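Local coordinates for protein Tp0751 (Treponema pallidum, PDB 5JK2) that mediates adhesion to host extracellular matrix components and interactions with host cells, probably as an outer membrane protein, through a non-canonical lipocalin barrel, at residues 88-93 / 113-117; 100-105 / 116-122. The protein carries 1 engineered substitution. All coordinates share one frame; numbering follows the deposited sequence.

Contact 1 of 2, residues 88-93 / 113-117; sequences EIFLVD and SIRRR
F90 and R115 mark the nearest backbone approach, their CA atoms 7.3 Å apart, where strand segments 88-92 and 115-117 pass at 73° with strand 101-108 between them in the barrel sheet. Too far apart to share backbone hydrogen bonds, the two segments meet through side chains, chiefly F90, E88 and R116. The long side chain of R116 leaves its backbone with CG trans to N and then bends about CG-CD (chi3 -72°), which brings one face of the guanidinium against the rim atoms CE1 and CZ of F90. The two planes are 30° apart, and CZ of the phenyl ring lies 3.8 Å above the guanidinium plane, over its centre. Nearer its own backbone, R116 CB touches F90 CE2 at 3.9 Å, so R116 meets the ring at both ends of its side chain, at CB and at the guanidinium. I114 adds its CG2 branch, 4.2 Å from CE2 of F90.

At its outer end the guanidinium meets E88, whose side chain crosses that of R116 at about a right angle. OE2 of E88 alone takes both terminal nitrogens, with R116 NH1 and NH2 each 3.1 Å away. It sits tilted from the guanidinium plane, with both N-H...O angles well short of straight, making an end-on but bent salt bridge. The remaining nitrogen, NE, is bridged to E134, and F81 offers R116 a cation-pi partner. On the other flank, D93 OD2 and R115 NH2 form only a long ion pair at 4.0 Å; the stronger partner of D93 is R107. R116, a buried arginine, thus has its charge shared between two carboxylates while aromatic rings confine its flat end, an environment that would be expected to favour its protonated form.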
# COMPACT_ATOMS: atom_id res chain seq x y z
N GLU A 88 -13.56 2.71 1.97
CA GLU A 88 -13.13 3.50 3.12
C GLU A 88 -11.72 4.04 2.90
O GLU A 88 -10.95 3.48 2.11
CB GLU A 88 -13.18 2.65 4.39
CG GLU A 88 -12.32 1.40 4.33
CD GLU A 88 -12.73 0.35 5.34
OE1 GLU A 88 -13.94 0.18 5.58
OE2 GLU A 88 -11.83 -0.31 5.90
N ILE A 89 -11.40 5.12 3.59
CA ILE A 89 -10.11 5.79 3.44
C ILE A 89 -9.44 5.98 4.79
O ILE A 89 -10.10 6.23 5.79
CB ILE A 89 -10.26 7.17 2.79
CG1 ILE A 89 -11.06 7.06 1.49
CG2 ILE A 89 -8.89 7.79 2.54
CD1 ILE A 89 -11.37 8.39 0.81
N PHE A 90 -8.11 5.86 4.80
CA PHE A 90 -7.32 6.11 5.99
C PHE A 90 -6.19 7.07 5.67
O PHE A 90 -5.34 6.79 4.83
CB PHE A 90 -6.75 4.81 6.57
CG PHE A 90 -7.78 3.93 7.21
CD1 PHE A 90 -8.73 3.27 6.44
CD2 PHE A 90 -7.79 3.73 8.58
CE1 PHE A 90 -9.68 2.45 7.03
CE2 PHE A 90 -8.73 2.92 9.17
CZ PHE A 90 -9.67 2.28 8.40
N LEU A 91 -6.18 8.21 6.36
CA LEU A 91 -5.14 9.21 6.17
C LEU A 91 -3.83 8.72 6.78
O LEU A 91 -3.82 8.18 7.88
CB LEU A 91 -5.54 10.54 6.81
CG LEU A 91 -6.91 11.10 6.44
CD1 LEU A 91 -7.65 11.52 7.70
CD2 LEU A 91 -6.77 12.27 5.49
N VAL A 92 -2.73 8.92 6.05
CA VAL A 92 -1.43 8.47 6.52
C VAL A 92 -0.87 9.42 7.57
O VAL A 92 -0.51 10.56 7.27
CB VAL A 92 -0.42 8.36 5.36
CG1 VAL A 92 0.90 7.77 5.86
CG2 VAL A 92 -0.98 7.50 4.24
N ASP A 93 -0.78 8.94 8.81
CA ASP A 93 -0.22 9.72 9.89
C ASP A 93 1.31 9.61 9.88
O ASP A 93 2.01 10.53 10.32
CB ASP A 93 -0.78 9.25 11.23
CG ASP A 93 -2.14 9.85 11.54
OD1 ASP A 93 -2.33 11.07 11.31
OD2 ASP A 93 -3.02 9.11 12.02
N SER A 113 -10.46 7.27 16.38
CA SER A 113 -10.25 6.12 17.25
C SER A 113 -9.77 4.90 16.47
O SER A 113 -9.01 4.08 16.98
CB SER A 113 -11.54 5.78 17.99
OG SER A 113 -12.19 6.95 18.44
N ILE A 114 -10.24 4.80 15.23
CA ILE A 114 -9.96 3.64 14.40
C ILE A 114 -8.83 3.94 13.43
O ILE A 114 -8.91 4.88 12.63
CB ILE A 114 -11.22 3.21 13.63
CG1 ILE A 114 -12.31 2.77 14.62
CG2 ILE A 114 -10.89 2.08 12.65
CD1 ILE A 114 -13.69 2.79 14.05
N ARG A 115 -7.79 3.13 13.50
CA ARG A 115 -6.59 3.31 12.71
C ARG A 115 -6.21 1.97 12.09
O ARG A 115 -6.87 0.97 12.34
CB ARG A 115 -5.47 3.87 13.58
CG ARG A 115 -5.88 5.14 14.32
CD ARG A 115 -4.71 6.07 14.58
NE ARG A 115 -3.70 5.47 15.44
CZ ARG A 115 -2.61 6.10 15.87
NH1 ARG A 115 -1.75 5.47 16.65
NH2 ARG A 115 -2.39 7.36 15.53
N ARG A 116 -5.15 1.95 11.29
CA ARG A 116 -4.76 0.73 10.60
C ARG A 116 -3.27 0.73 10.25
O ARG A 116 -2.78 1.64 9.59
CB ARG A 116 -5.60 0.55 9.33
CG ARG A 116 -5.35 -0.75 8.59
CD ARG A 116 -6.40 -0.98 7.51
NE ARG A 116 -7.69 -1.32 8.08
CZ ARG A 116 -8.84 -1.32 7.41
NH1 ARG A 116 -8.85 -0.98 6.12
NH2 ARG A 116 -9.97 -1.65 8.01
N ARG A 117 -2.57 -0.32 10.69
CA ARG A 117 -1.15 -0.49 10.38
C ARG A 117 -0.97 -1.37 9.15
O ARG A 117 -1.65 -2.38 9.00
CB ARG A 117 -0.41 -1.10 11.57
CG ARG A 117 -0.38 -0.20 12.78
CD ARG A 117 0.55 -0.71 13.86
NE ARG A 117 0.94 0.35 14.78
CZ ARG A 117 0.14 0.86 15.72
NH1 ARG A 117 0.59 1.82 16.51
NH2 ARG A 117 -1.09 0.40 15.88

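Contact 2 of 2, residues 100-105 / 116-122; sequences KTVSFL and RRLEVTF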
# COMPACT_ATOMS: atom_id res chain seq x y z
N LYS A 100 13.04 -3.11 1.73
CA LYS A 100 12.00 -3.39 0.74
C LYS A 100 10.61 -3.36 1.38
O LYS A 100 9.68 -4.01 0.89
CB LYS A 100 12.24 -4.75 0.09
CG LYS A 100 13.55 -4.84 -0.67
CD LYS A 100 13.75 -6.21 -1.30
CE LYS A 100 14.80 -6.15 -2.40
NZ LYS A 100 15.26 -7.51 -2.82
N THR A 101 10.48 -2.60 2.46
CA THR A 101 9.23 -2.55 3.20
C THR A 101 8.83 -1.13 3.57
O THR A 101 9.57 -0.42 4.26
CB THR A 101 9.33 -3.38 4.50
OG1 THR A 101 9.85 -4.67 4.20
CG2 THR A 101 7.96 -3.52 5.16
N VAL A 102 7.65 -0.72 3.11
CA VAL A 102 7.03 0.52 3.56
C VAL A 102 6.05 0.19 4.68
O VAL A 102 5.17 -0.64 4.50
CB VAL A 102 6.30 1.25 2.43
CG1 VAL A 102 5.85 2.63 2.89
CG2 VAL A 102 7.19 1.37 1.20
N SER A 103 6.21 0.85 5.82
CA SER A 103 5.36 0.61 6.97
C SER A 103 4.50 1.84 7.27
O SER A 103 5.02 2.89 7.65
CB SER A 103 6.19 0.24 8.20
OG SER A 103 6.71 -1.08 8.07
N PHE A 104 3.19 1.69 7.10
CA PHE A 104 2.26 2.79 7.26
C PHE A 104 1.56 2.80 8.61
O PHE A 104 1.29 1.75 9.19
CB PHE A 104 1.19 2.74 6.17
CG PHE A 104 1.70 3.05 4.80
CD1 PHE A 104 1.72 4.35 4.34
CD2 PHE A 104 2.15 2.04 3.97
CE1 PHE A 104 2.18 4.64 3.08
CE2 PHE A 104 2.61 2.32 2.70
CZ PHE A 104 2.63 3.63 2.26
N LEU A 105 1.27 4.00 9.10
CA LEU A 105 0.35 4.19 10.21
C LEU A 105 -0.75 5.12 9.71
O LEU A 105 -0.54 6.32 9.56
CB LEU A 105 1.04 4.78 11.45
CG LEU A 105 0.25 4.86 12.77
CD1 LEU A 105 -0.74 6.03 12.78
CD2 LEU A 105 -0.48 3.55 13.08
N ARG A 116 -5.15 1.95 11.29
CA ARG A 116 -4.76 0.73 10.60
C ARG A 116 -3.27 0.73 10.25
O ARG A 116 -2.78 1.64 9.59
CB ARG A 116 -5.60 0.55 9.33
CG ARG A 116 -5.35 -0.75 8.59
CD ARG A 116 -6.40 -0.98 7.51
NE ARG A 116 -7.69 -1.32 8.08
CZ ARG A 116 -8.84 -1.32 7.41
NH1 ARG A 116 -8.85 -0.98 6.12
NH2 ARG A 116 -9.97 -1.65 8.01
N ARG A 117 -2.57 -0.32 10.69
CA ARG A 117 -1.15 -0.49 10.38
C ARG A 117 -0.97 -1.37 9.15
O ARG A 117 -1.65 -2.38 9.00
CB ARG A 117 -0.41 -1.10 11.57
CG ARG A 117 -0.38 -0.20 12.78
CD ARG A 117 0.55 -0.71 13.86
NE ARG A 117 0.94 0.35 14.78
CZ ARG A 117 0.14 0.86 15.72
NH1 ARG A 117 0.59 1.82 16.51
NH2 ARG A 117 -1.09 0.40 15.88
N LEU A 118 -0.04 -0.98 8.30
CA LEU A 118 0.20 -1.68 7.04
C LEU A 118 1.67 -2.08 6.92
O LEU A 118 2.56 -1.36 7.38
CB LEU A 118 -0.21 -0.80 5.86
CG LEU A 118 -1.23 -1.39 4.88
CD1 LEU A 118 -2.56 -1.62 5.58
CD2 LEU A 118 -1.41 -0.48 3.68
N GLU A 119 1.90 -3.23 6.29
CA GLU A 119 3.25 -3.72 6.06
C GLU A 119 3.42 -4.10 4.59
O GLU A 119 3.36 -5.28 4.24
CB GLU A 119 3.55 -4.91 6.96
CG GLU A 119 3.50 -4.60 8.45
CD GLU A 119 4.62 -3.68 8.90
OE1 GLU A 119 5.60 -3.51 8.14
OE2 GLU A 119 4.52 -3.13 10.01
N VAL A 120 3.62 -3.09 3.75
CA VAL A 120 3.74 -3.29 2.32
C VAL A 120 5.15 -3.74 1.93
O VAL A 120 6.09 -2.94 1.96
CB VAL A 120 3.41 -2.01 1.54
CG1 VAL A 120 3.44 -2.28 0.05
CG2 VAL A 120 2.05 -1.47 1.97
N THR A 121 5.28 -5.00 1.56
CA THR A 121 6.57 -5.57 1.17
C THR A 121 6.62 -5.77 -0.34
O THR A 121 5.88 -6.58 -0.90
CB THR A 121 6.83 -6.92 1.87
OG1 THR A 121 6.69 -6.76 3.28
CG2 THR A 121 8.22 -7.44 1.54
N PHE A 122 7.49 -5.01 -0.99
CA PHE A 122 7.67 -5.10 -2.43
C PHE A 122 8.37 -6.38 -2.85
O PHE A 122 9.32 -6.82 -2.20
CB PHE A 122 8.47 -3.90 -2.95
CG PHE A 122 7.65 -2.68 -3.20
CD1 PHE A 122 7.39 -1.77 -2.19
CD2 PHE A 122 7.15 -2.42 -4.47
CE1 PHE A 122 6.65 -0.64 -2.44
CE2 PHE A 122 6.41 -1.30 -4.72
CZ PHE A 122 6.15 -0.40 -3.70
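S103 and E119 both start with a chi1 near -60° (-73° and -62°), and E119 bends again at chi2, which turns its carboxylate back toward the serine. S103 OG donates to E119 OE1 over 2.7 Å, reaching it on the syn side but 32° out of the carboxylate plane. Farther along the same face, L105 carries CG trans to its backbone N and lies alongside R117, with the CD2 methyl 3.8 Å above the R117 guanidinium plane. The polar end of that arginine is salt-bridged to D135 on the next strand. T101 and T121 complete this row as a non-hydrogen-bonded pair.

The other face is buried and mainly apolar, with R116 at its end the charged exception. F104 CB touches L118 CB at 3.8 Å, and the edge of the phenyl ring reaches V120, CE2 standing 3.9 Å from the CG2 branch. V102 CG2 likewise meets the edge of the F122 ring at CE1, the two side chains running the same way. F104 also packs on V92 and I79, and L118 on V130, which carries the packing to neighbouring strands.

The backbones are joined by paired bonds between V102 and V120 (V102 N to V120 O, 2.9 Å) and between F104 and L118, while F122 N donates to K100 O at the far end. Strands 101-108 and 115-122 therefore form an antiparallel beta hairpin with a partly exposed outer face and a largely hydrophobic inner one, as expected of adjacent strands in the up-and-down meander barrel of the calycin clan, to which this lipocalin-like domain belongs.

From the N terminus, the chain runs along strand 86-98, turns into strand 101-108 and returns on strand 115-122. Contact 1 closes a loop of 19 residues between D93 and S113, and that loop contains all of 100-105. Contact 2 closes the shorter, ten-residue connection between L105 and R116, but continues to F122, so the two contacts cross, sharing R116 and R117. Contact 2 joins sheet neighbours, whereas contact 1 spans second-nearest strands. The two also touch directly: D93 N lies 2.7 Å from L105 O, a probable hydrogen bond, and V92 CG1 packs on F104 CD1 at 3.8 Å. Together they tie three successive strands of the barrel wall.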